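Local coordinates for protein sorbitol dehydrogenase (Gluconobacter oxydans, PDB 5ITG) that probably oxidises D-sorbitol to L-sorbose, using NADP+ as the hydride acceptor, at residues 411-416 / 433-438. Residues are numbered along the deposited sequence; the frame is centred on the assembly and turned at random.
Sequences EMLRGR and AEWKLA
Leu413 meets Ala438 and Trp435 where the turn after helix 400-412 faces the short helix 432-439. Followed outward from the backbone, its CB lies 4.1 Å from Ala438 CB, and CG is equally near that methyl while also standing 4.2 Å from Trp435 CZ3. The CD2 branch comes closest, 3.9 Å from Ala438 CB, so the leucine lies alongside one methyl from CB to one tip. Its chi1 of -105° falls away from the staggered values and keeps CG next to both partners. The CA atoms of Leu413 and Ala438, 6.1 Å apart, are the nearest CA pair across the contact. The indole comes in with the rim of its six-membered ring: Leu413 O sits at that edge, near the ring plane, 3.7 Å from CZ3 of Trp435. The first bond of the Arg414 side chain points away from helix 432-439, yet its CG passes 3.8 Å from Ala438 O; beyond it the chain bends at chi3, and NH2 forms a salt bridge with Asp441, just past that helix. Leu413 and Arg414 are the middle of a type I turn from Met412 to Gly415, closed by the Gly415 N to Met412 O hydrogen bond, and the positive phi of Gly415 takes the chain out of the helix. A helix-ending turn thus packs, partly buried, against a short helix within the largely helical C-terminal domain of the mannitol dehydrogenase family.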
loop_
_atom_site.group_PDB
_atom_site.type_symbol
_atom_site.label_atom_id
_atom_site.label_comp_id
_atom_site.label_asym_id
_atom_site.label_seq_id
_atom_site.Cartn_x
_atom_site.Cartn_y
_atom_site.Cartn_z
ATOM N N GLU A 411 18.450 19.329 9.152
ATOM C CA GLU A 411 18.611 20.591 8.446
ATOM C C GLU A 411 17.364 20.901 7.611
ATOM O O GLU A 411 16.960 22.058 7.493
ATOM C CB GLU A 411 19.867 20.552 7.575
ATOM C CG GLU A 411 21.155 20.635 8.392
ATOM C CD GLU A 411 21.247 21.933 9.191
ATOM O OE1 GLU A 411 21.200 23.014 8.566
ATOM O OE2 GLU A 411 21.371 21.875 10.438
HETATM N N MSE A 412 16.742 19.864 7.050
HETATM C CA MSE A 412 15.535 20.043 6.239
HETATM C C MSE A 412 14.432 20.661 7.100
HETATM O O MSE A 412 13.653 21.501 6.643
HETATM C CB MSE A 412 15.071 18.688 5.678
HETATM C CG MSE A 412 13.797 18.732 4.834
HETATM SE SE MSE A 412 12.138 18.712 5.870
HETATM C CE MSE A 412 12.314 16.958 6.719
ATOM N N LEU A 413 14.384 20.249 8.360
ATOM C CA LEU A 413 13.378 20.744 9.298
ATOM C C LEU A 413 13.387 22.269 9.474
ATOM O O LEU A 413 12.358 22.862 9.809
ATOM C CB LEU A 413 13.576 20.065 10.660
ATOM C CG LEU A 413 12.617 18.964 11.131
ATOM C CD1 LEU A 413 12.115 18.131 9.977
ATOM C CD2 LEU A 413 13.333 18.105 12.168
ATOM N N ARG A 414 14.533 22.900 9.241
ATOM C CA ARG A 414 14.645 24.349 9.402
ATOM C C ARG A 414 13.785 25.154 8.427
ATOM O O ARG A 414 13.535 26.343 8.647
ATOM C CB ARG A 414 16.113 24.770 9.329
ATOM C CG ARG A 414 16.930 24.217 10.499
ATOM C CD ARG A 414 18.420 24.513 10.398
ATOM N NE ARG A 414 18.801 25.748 11.082
ATOM C CZ ARG A 414 18.863 26.942 10.504
ATOM N NH1 ARG A 414 18.572 27.074 9.217
ATOM N NH2 ARG A 414 19.212 28.005 11.215
ATOM N N GLY A 415 13.336 24.515 7.350
ATOM C CA GLY A 415 12.453 25.186 6.414
ATOM C C GLY A 415 12.980 26.052 5.285
ATOM O O GLY A 415 12.253 26.914 4.782
ATOM N N ARG A 416 14.220 25.845 4.869
ATOM C CA ARG A 416 14.752 26.637 3.773
ATOM C C ARG A 416 15.687 25.842 2.876
ATOM O O ARG A 416 16.567 25.126 3.358
ATOM C CB ARG A 416 15.452 27.886 4.315
ATOM C CG ARG A 416 16.543 27.640 5.334
ATOM C CD ARG A 416 16.942 28.962 5.997
ATOM N NE ARG A 416 18.094 28.844 6.894
ATOM C CZ ARG A 416 19.311 28.461 6.512
ATOM N NH1 ARG A 416 19.547 28.149 5.242
ATOM N NH2 ARG A 416 20.298 28.405 7.398
ATOM N N ALA A 433 7.281 22.296 21.687
ATOM C CA ALA A 433 8.569 21.886 22.227
ATOM C C ALA A 433 9.452 21.296 21.122
ATOM O O ALA A 433 10.579 21.741 20.908
ATOM C CB ALA A 433 8.365 20.863 23.337
ATOM N N GLU A 434 8.935 20.296 20.420
ATOM C CA GLU A 434 9.697 19.666 19.350
ATOM C C GLU A 434 10.148 20.665 18.285
ATOM O O GLU A 434 11.327 20.714 17.932
ATOM C CB GLU A 434 8.872 18.558 18.693
ATOM C CG GLU A 434 8.657 17.327 19.560
ATOM C CD GLU A 434 7.847 17.618 20.808
ATOM O OE1 GLU A 434 6.664 18.001 20.684
ATOM O OE2 GLU A 434 8.397 17.462 21.918
ATOM N N TRP A 435 9.210 21.463 17.778
ATOM C CA TRP A 435 9.528 22.439 16.741
ATOM C C TRP A 435 10.541 23.486 17.172
ATOM O O TRP A 435 11.272 24.019 16.338
ATOM C CB TRP A 435 8.253 23.124 16.236
ATOM C CG TRP A 435 7.567 22.363 15.141
ATOM C CD1 TRP A 435 6.295 21.871 15.155
ATOM C CD2 TRP A 435 8.117 22.017 13.860
ATOM N NE1 TRP A 435 6.017 21.242 13.964
ATOM C CE2 TRP A 435 7.117 21.317 13.151
ATOM C CE3 TRP A 435 9.356 22.231 13.243
ATOM C CZ2 TRP A 435 7.315 20.829 11.853
ATOM C CZ3 TRP A 435 9.556 21.748 11.950
ATOM C CH2 TRP A 435 8.538 21.055 11.272
ATOM N N LYS A 436 10.588 23.787 18.466
ATOM C CA LYS A 436 11.545 24.767 18.964
ATOM C C LYS A 436 12.945 24.205 18.763
ATOM O O LYS A 436 13.846 24.903 18.302
ATOM C CB LYS A 436 11.323 25.044 20.453
ATOM C CG LYS A 436 12.394 25.941 21.074
ATOM C CD LYS A 436 12.169 26.131 22.570
ATOM C CE LYS A 436 13.195 27.079 23.181
ATOM N NZ LYS A 436 12.922 27.331 24.626
ATOM N N LEU A 437 13.117 22.939 19.119
ATOM C CA LEU A 437 14.403 22.267 18.974
ATOM C C LEU A 437 14.793 22.195 17.504
ATOM O O LEU A 437 15.909 22.548 17.126
ATOM C CB LEU A 437 14.324 20.847 19.543
ATOM C CG LEU A 437 14.099 20.705 21.050
ATOM C CD1 LEU A 437 13.917 19.236 21.401
ATOM C CD2 LEU A 437 15.284 21.291 21.803
ATOM N N ALA A 438 13.857 21.734 16.685
ATOM C CA ALA A 438 14.073 21.588 15.252
ATOM C C ALA A 438 14.543 22.874 14.591
ATOM O O ALA A 438 15.320 22.835 13.640
ATOM C CB ALA A 438 12.795 21.112 14.587
#